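Local coordinates for protein serine acetyltransferase (Entamoeba histolytica, PDB 3Q1X) that probably transfers an acetyl group to the hydroxyl of L-serine, a step of cysteine biosynthesis, and is seen here with L-serine bound, at residues A[35-40]-A[152-157]; A[100-105]-A[135-140]; A[2-7]-A[91-96]; A[41-46]-A[62-67]. All blocks are in the same frame, centred on the assembly; numbering follows the deposited sequence.

Interaction 1 of 4, residues A[35-40]-A[152-157]; sequences FTELQK and REMMES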
# COMPACT_ATOMS: atom_id res chain seq x y z
N PHE A 35 -10.58 8.53 -3.10
CA PHE A 35 -10.07 9.91 -3.23
C PHE A 35 -10.65 10.66 -4.44
O PHE A 35 -10.97 10.08 -5.48
CB PHE A 35 -8.54 9.96 -3.19
CG PHE A 35 -7.85 9.29 -4.35
CD1 PHE A 35 -7.47 10.03 -5.46
CD2 PHE A 35 -7.52 7.94 -4.30
CE1 PHE A 35 -6.80 9.42 -6.53
CE2 PHE A 35 -6.86 7.32 -5.36
CZ PHE A 35 -6.49 8.06 -6.48
N THR A 36 -10.76 11.98 -4.28
CA THR A 36 -11.61 12.81 -5.13
C THR A 36 -11.36 12.63 -6.62
O THR A 36 -12.31 12.38 -7.37
CB THR A 36 -11.55 14.30 -4.74
OG1 THR A 36 -11.77 14.44 -3.34
CG2 THR A 36 -12.61 15.10 -5.49
N GLU A 37 -10.10 12.73 -7.04
CA GLU A 37 -9.74 12.70 -8.46
C GLU A 37 -10.18 11.40 -9.12
O GLU A 37 -10.75 11.43 -10.20
CB GLU A 37 -8.24 12.95 -8.67
CG GLU A 37 -7.73 14.32 -8.16
CD GLU A 37 -7.24 14.30 -6.72
OE1 GLU A 37 -7.71 13.46 -5.91
OE2 GLU A 37 -6.36 15.13 -6.39
N LEU A 38 -9.92 10.27 -8.46
CA LEU A 38 -10.37 8.96 -8.95
C LEU A 38 -11.90 8.83 -8.93
O LEU A 38 -12.47 8.38 -9.91
CB LEU A 38 -9.73 7.81 -8.16
CG LEU A 38 -9.97 6.38 -8.65
CD1 LEU A 38 -9.48 6.16 -10.09
CD2 LEU A 38 -9.32 5.38 -7.70
N GLN A 39 -12.53 9.23 -7.83
CA GLN A 39 -13.99 9.19 -7.68
C GLN A 39 -14.67 9.88 -8.87
O GLN A 39 -15.56 9.31 -9.51
CB GLN A 39 -14.40 9.84 -6.35
CG GLN A 39 -15.90 9.79 -6.04
CD GLN A 39 -16.36 8.46 -5.48
OE1 GLN A 39 -15.58 7.52 -5.35
NE2 GLN A 39 -17.64 8.38 -5.14
N LYS A 40 -14.21 11.09 -9.17
CA LYS A 40 -14.77 11.90 -10.24
C LYS A 40 -14.47 11.35 -11.62
O LYS A 40 -15.37 11.23 -12.45
CB LYS A 40 -14.33 13.37 -10.11
CG LYS A 40 -14.99 14.12 -8.94
CD LYS A 40 -16.45 13.72 -8.79
CE LYS A 40 -17.16 14.49 -7.69
NZ LYS A 40 -18.37 13.73 -7.26
N ARG A 152 2.01 15.92 -8.61
CA ARG A 152 2.67 14.95 -7.75
C ARG A 152 1.79 14.52 -6.57
O ARG A 152 1.74 13.33 -6.24
CB ARG A 152 4.03 15.45 -7.25
CG ARG A 152 4.71 14.49 -6.28
CD ARG A 152 5.14 13.16 -6.93
NE ARG A 152 5.83 12.29 -5.98
CZ ARG A 152 7.14 12.33 -5.71
NH1 ARG A 152 7.94 13.21 -6.31
NH2 ARG A 152 7.65 11.49 -4.82
N GLU A 153 1.08 15.48 -5.96
CA GLU A 153 0.18 15.18 -4.84
C GLU A 153 -0.92 14.21 -5.26
O GLU A 153 -1.24 13.26 -4.55
CB GLU A 153 -0.46 16.46 -4.29
CG GLU A 153 -1.29 16.25 -3.03
CD GLU A 153 -1.59 17.55 -2.31
OE1 GLU A 153 -2.07 18.51 -2.97
OE2 GLU A 153 -1.35 17.62 -1.10
N MET A 154 -1.49 14.47 -6.43
CA MET A 154 -2.51 13.60 -7.01
C MET A 154 -1.99 12.17 -7.15
O MET A 154 -2.66 11.21 -6.75
CB MET A 154 -2.94 14.13 -8.37
CG MET A 154 -4.20 13.50 -8.92
SD MET A 154 -4.56 13.97 -10.63
CE MET A 154 -4.01 15.65 -10.61
N MET A 155 -0.78 12.02 -7.68
CA MET A 155 -0.20 10.68 -7.84
C MET A 155 0.20 10.03 -6.51
O MET A 155 0.24 8.79 -6.41
CB MET A 155 0.98 10.70 -8.81
CG MET A 155 0.61 11.04 -10.24
SD MET A 155 -0.83 10.19 -10.86
CE MET A 155 -0.23 8.50 -10.94
N GLU A 156 0.46 10.83 -5.49
CA GLU A 156 0.67 10.28 -4.14
C GLU A 156 -0.62 9.70 -3.52
O GLU A 156 -0.57 8.77 -2.70
CB GLU A 156 1.33 11.30 -3.21
CG GLU A 156 2.83 11.54 -3.50
CD GLU A 156 3.67 10.28 -3.54
OE1 GLU A 156 3.36 9.30 -2.82
OE2 GLU A 156 4.66 10.28 -4.29
N SER A 157 -1.77 10.25 -3.92
CA SER A 157 -3.05 9.61 -3.60
C SER A 157 -3.16 8.22 -4.24
O SER A 157 -3.52 7.25 -3.58
CB SER A 157 -4.23 10.48 -4.02
OG SER A 157 -4.32 11.65 -3.22
O HOH W 1 -6.71 13.16 -3.52
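Glu37 reaches from the first turn of helix 36-45 to Met154 on helix 150-162. Its CB is 4.1 Å from Met154 CG. The next atom, Glu37 CG, comes closer, 3.7 Å from Met154 CG, and also touches the sulfur. The Glu37 chain then bends at chi2 (91°), and this lays the carboxylate beside the thioether chain. Glu37 OE2 ends 3.7 Å from Met154 CG and is hydrogen-bonded to Tyr150 OH, just before the segment 152-157. Glu37 OE1 turns to a water, which donates to it at 2.6 Å. The same water is hydrogen-bonded to Ser157 OG at 2.8 Å and so bridges the two helices.

Beside this bridge, Phe35 occupies the N-cap position of helix 36-45. Ser157 CB lies over one face of its ring in a CH-pi contact, 3.7 Å from the ring centroid and 17° off the ring normal. Leu38 CB covers the opposite face, and Glu37 OE1 sits at the ring edge, in its plane. The ring is thus held between a serine methylene and a leucine.

No direct hydrogen bond joins the two segments. They are held by van der Waals and CH-pi contacts and by one shared water. Glu37 is buried, but its two carboxylate oxygens have separate partners, a tyrosine hydroxyl and the water, which probably makes burial of the charge tolerable.

Interaction 2 of 4, residues A[100-105]-A[135-140]; sequences KRTLKT and VYRIAH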
# COMPACT_ATOMS: atom_id res chain seq x y z
N LYS A 100 -9.82 9.37 -22.85
CA LYS A 100 -10.90 8.37 -22.85
C LYS A 100 -10.60 7.25 -23.85
O LYS A 100 -10.71 6.07 -23.52
CB LYS A 100 -12.25 9.04 -23.16
CG LYS A 100 -13.40 8.06 -23.42
CD LYS A 100 -13.77 7.27 -22.16
CE LYS A 100 -14.65 6.08 -22.50
NZ LYS A 100 -15.76 6.44 -23.42
N ARG A 101 -10.22 7.62 -25.08
CA ARG A 101 -9.84 6.65 -26.10
C ARG A 101 -8.65 5.79 -25.64
O ARG A 101 -8.66 4.57 -25.78
CB ARG A 101 -9.54 7.36 -27.43
CG ARG A 101 -10.78 7.97 -28.07
CD ARG A 101 -10.54 8.61 -29.44
NE ARG A 101 -9.86 9.90 -29.37
CZ ARG A 101 -10.46 11.09 -29.43
NH1 ARG A 101 -11.78 11.20 -29.57
NH2 ARG A 101 -9.73 12.19 -29.35
N THR A 102 -7.65 6.43 -25.04
CA THR A 102 -6.48 5.70 -24.58
C THR A 102 -6.84 4.74 -23.45
O THR A 102 -6.34 3.61 -23.41
CB THR A 102 -5.36 6.64 -24.11
OG1 THR A 102 -5.03 7.54 -25.16
CG2 THR A 102 -4.12 5.85 -23.73
N LEU A 103 -7.70 5.19 -22.54
CA LEU A 103 -8.09 4.35 -21.40
C LEU A 103 -8.83 3.10 -21.87
O LEU A 103 -8.71 2.03 -21.26
CB LEU A 103 -8.94 5.15 -20.40
CG LEU A 103 -8.16 6.11 -19.48
CD1 LEU A 103 -9.15 6.91 -18.65
CD2 LEU A 103 -7.18 5.37 -18.57
N LYS A 104 -9.58 3.22 -22.96
CA LYS A 104 -10.22 2.04 -23.56
C LYS A 104 -9.18 1.02 -23.98
O LYS A 104 -9.34 -0.18 -23.72
CB LYS A 104 -11.12 2.44 -24.73
CG LYS A 104 -12.45 3.03 -24.30
CD LYS A 104 -13.28 3.47 -25.50
CE LYS A 104 -13.93 2.28 -26.18
NZ LYS A 104 -14.57 2.67 -27.48
N THR A 105 -8.11 1.49 -24.64
CA THR A 105 -7.03 0.59 -25.07
C THR A 105 -6.31 -0.06 -23.88
O THR A 105 -5.95 -1.24 -23.93
CB THR A 105 -5.98 1.27 -26.00
OG1 THR A 105 -5.16 2.18 -25.24
CG2 THR A 105 -6.65 2.01 -27.17
N VAL A 135 -5.88 8.09 -13.22
CA VAL A 135 -5.43 9.31 -12.57
C VAL A 135 -4.12 9.77 -13.21
O VAL A 135 -3.96 10.95 -13.51
CB VAL A 135 -5.32 9.13 -11.04
CG1 VAL A 135 -4.81 10.38 -10.39
CG2 VAL A 135 -6.69 8.72 -10.46
N TYR A 136 -3.20 8.84 -13.49
CA TYR A 136 -1.95 9.19 -14.16
C TYR A 136 -2.15 9.98 -15.46
O TYR A 136 -1.43 10.95 -15.73
CB TYR A 136 -1.06 7.97 -14.46
CG TYR A 136 -0.13 8.26 -15.63
CD1 TYR A 136 1.03 9.02 -15.45
CD2 TYR A 136 -0.47 7.85 -16.92
CE1 TYR A 136 1.85 9.34 -16.54
CE2 TYR A 136 0.35 8.16 -18.01
CZ TYR A 136 1.50 8.91 -17.82
OH TYR A 136 2.29 9.22 -18.90
N ARG A 137 -3.12 9.57 -16.27
CA ARG A 137 -3.26 10.18 -17.58
C ARG A 137 -3.68 11.64 -17.47
O ARG A 137 -3.30 12.49 -18.30
CB ARG A 137 -4.19 9.35 -18.48
CG ARG A 137 -3.53 8.01 -18.85
CD ARG A 137 -4.01 7.45 -20.19
NE ARG A 137 -3.47 6.11 -20.43
CZ ARG A 137 -2.25 5.86 -20.90
NH1 ARG A 137 -1.43 6.87 -21.20
NH2 ARG A 137 -1.86 4.61 -21.09
N ILE A 138 -4.42 11.95 -16.41
CA ILE A 138 -4.78 13.34 -16.13
C ILE A 138 -3.62 14.10 -15.48
O ILE A 138 -3.27 15.20 -15.93
CB ILE A 138 -6.11 13.46 -15.35
CG1 ILE A 138 -7.30 13.28 -16.31
CG2 ILE A 138 -6.20 14.79 -14.61
CD1 ILE A 138 -7.57 11.85 -16.76
N ALA A 139 -2.99 13.50 -14.46
CA ALA A 139 -1.81 14.10 -13.81
C ALA A 139 -0.70 14.47 -14.80
O ALA A 139 -0.04 15.51 -14.65
CB ALA A 139 -1.28 13.17 -12.73
N HIS A 140 -0.50 13.63 -15.81
CA HIS A 140 0.48 13.91 -16.85
C HIS A 140 0.19 15.17 -17.67
O HIS A 140 1.12 15.90 -18.04
CB HIS A 140 0.68 12.70 -17.78
CG HIS A 140 1.79 12.88 -18.77
ND1 HIS A 140 3.10 13.04 -18.40
CD2 HIS A 140 1.77 12.95 -20.12
CE1 HIS A 140 3.85 13.20 -19.48
NE2 HIS A 140 3.06 13.13 -20.54
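Arg137, on helix 128-144, points its side chain at helix 82-113 and meets Thr102 and Leu103 there. The contact across the two segments is van der Waals packing. The methyl CG2 of Thr102 sits over the centre of one face of the guanidinium group, 3.3 Å above its plane. It is equally close to Arg137 NE and CZ, 3.4 Å from each. The threonine stands roughly perpendicular to the arginine chain. Thr102 CG2 lies anti to the backbone N, while OG1 falls beside that N (chi1 -56°). The methyl therefore faces the arginine, and the hydroxyl is bonded to Ser98 O one turn back.

A second packing contact comes from Leu103. Its CD2 lies 4.1 Å from Arg137 CD, near the edge of the guanidinium. The leucine and arginine chains run alongside each other in opposing senses.

The polar contacts of the arginine lie outside the two segments. NE forms a salt bridge with Asp106, NH1 bonds to Ile172 O and NH2 to Lys173 O. Each of the three nitrogens thus has an acceptor, which should fix the rotation of the group under the methyl. Nearby, Thr105 OG1 donates to Thr102 O at 2.6 Å, in the carbonyl plane, and also pairs with His175 N.

The arrangement is a buried arginine at the junction of two domains. It ties the helical N-terminal part to the start of the left-handed beta-helix, the hexapeptide-repeat fold of serine acetyltransferases.

Interaction 3 of 4, residues A[2-7]-A[91-96]; sequences DNYIYS and AILEKL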
# COMPACT_ATOMS: atom_id res chain seq x y z
N ASP A 2 -16.98 27.20 -18.19
CA ASP A 2 -18.20 26.39 -18.16
C ASP A 2 -18.71 26.00 -19.55
O ASP A 2 -19.26 24.91 -19.73
CB ASP A 2 -19.31 27.08 -17.36
CG ASP A 2 -18.97 27.20 -15.87
OD1 ASP A 2 -18.89 26.16 -15.17
OD2 ASP A 2 -18.80 28.34 -15.41
N ASN A 3 -18.52 26.88 -20.53
CA ASN A 3 -18.93 26.60 -21.90
C ASN A 3 -18.04 25.54 -22.56
O ASN A 3 -18.53 24.70 -23.31
CB ASN A 3 -19.00 27.88 -22.74
CG ASN A 3 -20.07 28.85 -22.24
OD1 ASN A 3 -21.04 28.45 -21.60
ND2 ASN A 3 -19.89 30.14 -22.53
N TYR A 4 -16.75 25.59 -22.24
CA TYR A 4 -15.80 24.56 -22.69
C TYR A 4 -16.10 23.22 -22.03
O TYR A 4 -16.02 22.18 -22.68
CB TYR A 4 -14.34 25.00 -22.43
CG TYR A 4 -13.30 24.23 -23.23
CD1 TYR A 4 -13.35 24.19 -24.63
CD2 TYR A 4 -12.26 23.54 -22.59
CE1 TYR A 4 -12.40 23.48 -25.36
CE2 TYR A 4 -11.29 22.83 -23.33
CZ TYR A 4 -11.38 22.81 -24.72
OH TYR A 4 -10.45 22.13 -25.47
N ILE A 5 -16.47 23.25 -20.75
CA ILE A 5 -16.89 22.04 -20.02
C ILE A 5 -18.10 21.41 -20.69
O ILE A 5 -18.10 20.21 -20.96
CB ILE A 5 -17.21 22.33 -18.52
CG1 ILE A 5 -15.92 22.58 -17.74
CG2 ILE A 5 -17.99 21.17 -17.89
CD1 ILE A 5 -16.11 23.21 -16.37
N TYR A 6 -19.11 22.23 -20.99
CA TYR A 6 -20.29 21.72 -21.70
C TYR A 6 -19.92 21.00 -23.00
O TYR A 6 -20.47 19.93 -23.30
CB TYR A 6 -21.33 22.82 -22.00
CG TYR A 6 -22.28 22.28 -23.05
CD1 TYR A 6 -23.36 21.47 -22.70
CD2 TYR A 6 -22.02 22.49 -24.41
CE1 TYR A 6 -24.18 20.92 -23.67
CE2 TYR A 6 -22.85 21.93 -25.39
CZ TYR A 6 -23.92 21.16 -25.01
OH TYR A 6 -24.73 20.62 -25.99
N SER A 7 -19.01 21.60 -23.78
CA SER A 7 -18.62 21.04 -25.08
C SER A 7 -17.86 19.73 -24.92
O SER A 7 -18.07 18.79 -25.69
CB SER A 7 -17.78 22.03 -25.90
OG SER A 7 -16.43 22.08 -25.46
N ALA A 91 -6.24 22.80 -20.47
CA ALA A 91 -5.44 21.74 -21.11
C ALA A 91 -5.91 20.33 -20.77
O ALA A 91 -5.94 19.45 -21.64
CB ALA A 91 -4.00 21.90 -20.77
N ILE A 92 -6.24 20.09 -19.50
CA ILE A 92 -6.86 18.81 -19.11
C ILE A 92 -8.16 18.58 -19.89
O ILE A 92 -8.33 17.55 -20.55
CB ILE A 92 -7.15 18.73 -17.59
CG1 ILE A 92 -5.85 18.71 -16.78
CG2 ILE A 92 -7.94 17.47 -17.26
CD1 ILE A 92 -6.02 19.09 -15.32
N LEU A 93 -9.07 19.55 -19.80
CA LEU A 93 -10.35 19.46 -20.51
C LEU A 93 -10.15 19.13 -21.99
O LEU A 93 -10.78 18.19 -22.51
CB LEU A 93 -11.16 20.75 -20.32
CG LEU A 93 -11.88 20.90 -18.98
CD1 LEU A 93 -12.29 22.35 -18.74
CD2 LEU A 93 -13.10 19.97 -18.87
N GLU A 94 -9.26 19.86 -22.65
CA GLU A 94 -8.88 19.62 -24.05
C GLU A 94 -8.54 18.16 -24.34
O GLU A 94 -9.00 17.60 -25.34
CB GLU A 94 -7.70 20.50 -24.43
CG GLU A 94 -7.37 20.49 -25.92
CD GLU A 94 -6.05 21.17 -26.25
OE1 GLU A 94 -5.51 21.92 -25.40
OE2 GLU A 94 -5.55 20.97 -27.38
N LYS A 95 -7.75 17.54 -23.46
CA LYS A 95 -7.26 16.18 -23.65
C LYS A 95 -8.21 15.07 -23.20
O LYS A 95 -7.93 13.90 -23.46
CB LYS A 95 -5.92 16.00 -22.91
CG LYS A 95 -4.75 16.76 -23.51
CD LYS A 95 -4.09 16.01 -24.66
CE LYS A 95 -3.05 16.88 -25.33
NZ LYS A 95 -3.68 17.95 -26.16
N LEU A 96 -9.32 15.40 -22.54
CA LEU A 96 -10.17 14.33 -21.96
C LEU A 96 -10.73 13.33 -22.97
O LEU A 96 -10.77 12.12 -22.68
CB LEU A 96 -11.27 14.90 -21.05
CG LEU A 96 -10.75 15.53 -19.75
CD1 LEU A 96 -11.90 16.15 -18.96
CD2 LEU A 96 -10.01 14.51 -18.89
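Tyr4 and Ile5 of helix 2-18 pack on Leu93 and Glu94 of helix 82-113 in the all-helical N-terminal part of the enzyme. The two short helical segments run nearly parallel, 15° apart, with their axes 10.1 Å from each other at closest approach.

Tyr4 and Leu93 lie side by side, each reaching past the other. Tyr4 CG is anti to the backbone N (chi1 -162°), which carries the ring across to the partner helix. The ring brings CE2 to 3.7 Å from Leu93 CB. The leucine meets it obliquely. Further out, the ring edge faces the backbone of Glu94, whose N lies near the ring plane.

Ile5 CG1 touches Leu93 CD1 at 3.8 Å, with Leu93 CD2 close behind. This is the buried side. Leu93 also rests on Leu65 and Val69 of helix 59-79, which extends the apolar layer to a third helix. Ile5 touches Thr66 of that helix as well.

The Tyr4 ring and the Glu94 carboxylate are steeply inclined, their planes 68° apart. Glu94 is exposed and extended beyond CG, and its carboxylate leads away from helix 2-18. The tyrosine therefore meets the base of this residue: its OH lies 3.3 Å from Glu94 CA and 3.4 Å from Glu94 CB.

Interaction 4 of 4, residues A[41-46]-A[62-67]; sequences LRKIFF and ASELTK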
# COMPACT_ATOMS: atom_id res chain seq x y z
N LEU A 41 -13.22 10.97 -11.87
CA LEU A 41 -12.82 10.50 -13.19
C LEU A 41 -13.46 9.15 -13.54
O LEU A 41 -13.76 8.89 -14.71
CB LEU A 41 -11.30 10.43 -13.33
CG LEU A 41 -10.51 11.74 -13.43
CD1 LEU A 41 -9.04 11.52 -13.14
CD2 LEU A 41 -10.69 12.38 -14.81
N ARG A 42 -13.67 8.32 -12.52
CA ARG A 42 -14.40 7.05 -12.68
C ARG A 42 -15.81 7.30 -13.25
O ARG A 42 -16.22 6.62 -14.20
CB ARG A 42 -14.42 6.23 -11.37
CG ARG A 42 -13.02 5.74 -10.92
CD ARG A 42 -12.93 4.38 -10.19
NE ARG A 42 -13.55 4.36 -8.87
CZ ARG A 42 -13.27 3.50 -7.87
NH1 ARG A 42 -12.31 2.58 -7.95
NH2 ARG A 42 -13.96 3.60 -6.75
N LYS A 43 -16.51 8.28 -12.70
CA LYS A 43 -17.87 8.63 -13.12
C LYS A 43 -17.90 9.22 -14.52
O LYS A 43 -18.78 8.89 -15.33
CB LYS A 43 -18.53 9.59 -12.13
CG LYS A 43 -18.93 8.93 -10.82
CD LYS A 43 -19.69 9.87 -9.89
CE LYS A 43 -20.37 9.07 -8.78
NZ LYS A 43 -20.68 9.91 -7.59
N ILE A 44 -16.93 10.08 -14.80
CA ILE A 44 -16.82 10.79 -16.08
C ILE A 44 -16.52 9.84 -17.25
O ILE A 44 -17.18 9.91 -18.29
CB ILE A 44 -15.72 11.88 -16.00
CG1 ILE A 44 -16.09 12.93 -14.93
CG2 ILE A 44 -15.48 12.52 -17.37
CD1 ILE A 44 -14.94 13.85 -14.51
N PHE A 45 -15.53 8.97 -17.06
CA PHE A 45 -15.10 8.05 -18.12
C PHE A 45 -15.94 6.79 -18.25
O PHE A 45 -16.13 6.30 -19.36
CB PHE A 45 -13.63 7.67 -17.96
CG PHE A 45 -12.67 8.79 -18.26
CD1 PHE A 45 -12.81 9.57 -19.41
CD2 PHE A 45 -11.58 9.02 -17.42
CE1 PHE A 45 -11.91 10.60 -19.69
CE2 PHE A 45 -10.66 10.03 -17.70
CZ PHE A 45 -10.82 10.83 -18.83
N PHE A 46 -16.41 6.25 -17.12
CA PHE A 46 -17.19 5.00 -17.12
C PHE A 46 -18.42 5.09 -16.22
O PHE A 46 -18.53 4.36 -15.22
CB PHE A 46 -16.28 3.82 -16.74
CG PHE A 46 -15.03 3.73 -17.57
CD1 PHE A 46 -15.07 3.20 -18.85
CD2 PHE A 46 -13.82 4.21 -17.07
CE1 PHE A 46 -13.92 3.14 -19.63
CE2 PHE A 46 -12.66 4.15 -17.84
CZ PHE A 46 -12.70 3.61 -19.13
N ALA A 62 -21.51 16.34 -17.34
CA ALA A 62 -21.12 17.74 -17.21
C ALA A 62 -21.02 18.18 -15.75
O ALA A 62 -20.06 18.84 -15.37
CB ALA A 62 -22.08 18.65 -17.97
N SER A 63 -22.02 17.79 -14.95
CA SER A 63 -22.05 18.06 -13.51
C SER A 63 -20.81 17.52 -12.79
O SER A 63 -20.15 18.25 -12.05
CB SER A 63 -23.33 17.48 -12.89
OG SER A 63 -23.45 17.85 -11.53
N GLU A 64 -20.48 16.25 -13.03
CA GLU A 64 -19.29 15.64 -12.42
C GLU A 64 -18.00 16.27 -12.94
O GLU A 64 -17.05 16.50 -12.17
CB GLU A 64 -19.26 14.13 -12.64
CG GLU A 64 -20.49 13.38 -12.11
CD GLU A 64 -20.65 13.40 -10.59
OE1 GLU A 64 -19.69 13.75 -9.86
OE2 GLU A 64 -21.75 13.05 -10.12
N LEU A 65 -17.97 16.57 -14.24
CA LEU A 65 -16.80 17.19 -14.84
C LEU A 65 -16.52 18.56 -14.22
O LEU A 65 -15.36 18.92 -13.98
CB LEU A 65 -16.95 17.29 -16.36
CG LEU A 65 -15.75 17.80 -17.15
CD1 LEU A 65 -14.49 17.03 -16.80
CD2 LEU A 65 -16.02 17.75 -18.65
N THR A 66 -17.59 19.32 -13.95
CA THR A 66 -17.52 20.62 -13.28
C THR A 66 -16.94 20.48 -11.86
O THR A 66 -16.08 21.27 -11.47
CB THR A 66 -18.91 21.30 -13.23
OG1 THR A 66 -19.39 21.47 -14.57
CG2 THR A 66 -18.86 22.68 -12.54
N LYS A 67 -17.43 19.50 -11.11
CA LYS A 67 -16.93 19.26 -9.76
C LYS A 67 -15.44 18.95 -9.77
O LYS A 67 -14.69 19.49 -8.95
CB LYS A 67 -17.70 18.13 -9.06
CG LYS A 67 -19.13 18.47 -8.70
CD LYS A 67 -19.63 17.54 -7.60
CE LYS A 67 -21.09 17.13 -7.81
NZ LYS A 67 -22.04 18.26 -7.71
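Ile44 of helix 36-45 faces Leu65 and Glu64 of helix 59-79, and with Leu65 it forms the buried, interlocked part of the contact. Its CD1 lies 3.8 Å from Leu65 CA and 3.9 Å from Leu65 CD1. The tip of the isoleucine thus reaches the backbone of the other helix. Ile44 CG1 is 4.1 Å from Glu64 CB, so the CB end of the glutamate joins the apolar surface. Leu65 CG is anti to its own backbone N (chi1 -175°), and CD1 is the branch that meets Ile44. The CA atoms of Ile44 and Leu65 are the nearest across the segments, 6.5 Å apart.

The other side is more polar and nearer to solvent. Lys43 is partly exposed and runs extended beyond CG. Its CD still touches the carboxylate carbon, 3.7 Å from Glu64 CD. The ammonium is held less firmly: Lys43 NZ stays 4.2 Å from Glu64 OE2, too far for a salt bridge. The pair probably still attract each other. The firm partner of Glu64 is Lys40, whose NZ makes a salt bridge to OE1. A bend at chi2 (-66°) folds the glutamate back toward these lysines.

The two helical segments run roughly antiparallel, with 147° between their directions. Helix 2-18 covers the apolar side, with Leu12 on Ile44 and Ile5 on Leu65. Helix 82-113 adds Leu96 against Leu65. Leu41 and Phe45 of helix 36-45 pack on Ile138 of helix 128-144, so the contact lies within a bundle of helices.

Overall arrangement
From the N terminus, helix 2-18 opens interaction 3, which closes when helix 82-113 arrives. Helix 36-45, the next helix after 2-18, serves two contacts: its start opens interaction 1 and its end opens interaction 4. Interaction 4 closes first, on helix 59-79, and is nested inside the loops of both interactions 1 and 3. Those two loops cross, since their segments alternate. Interaction 2 starts after interaction 3 has closed and is nested inside interaction 1, which closes last on helix 150-162. Interactions 1 and 4 are joined by the Lys40–Glu64 salt bridge. Leu96 links interactions 2, 3 and 4. Together they tie the N-terminal helices into one bundle.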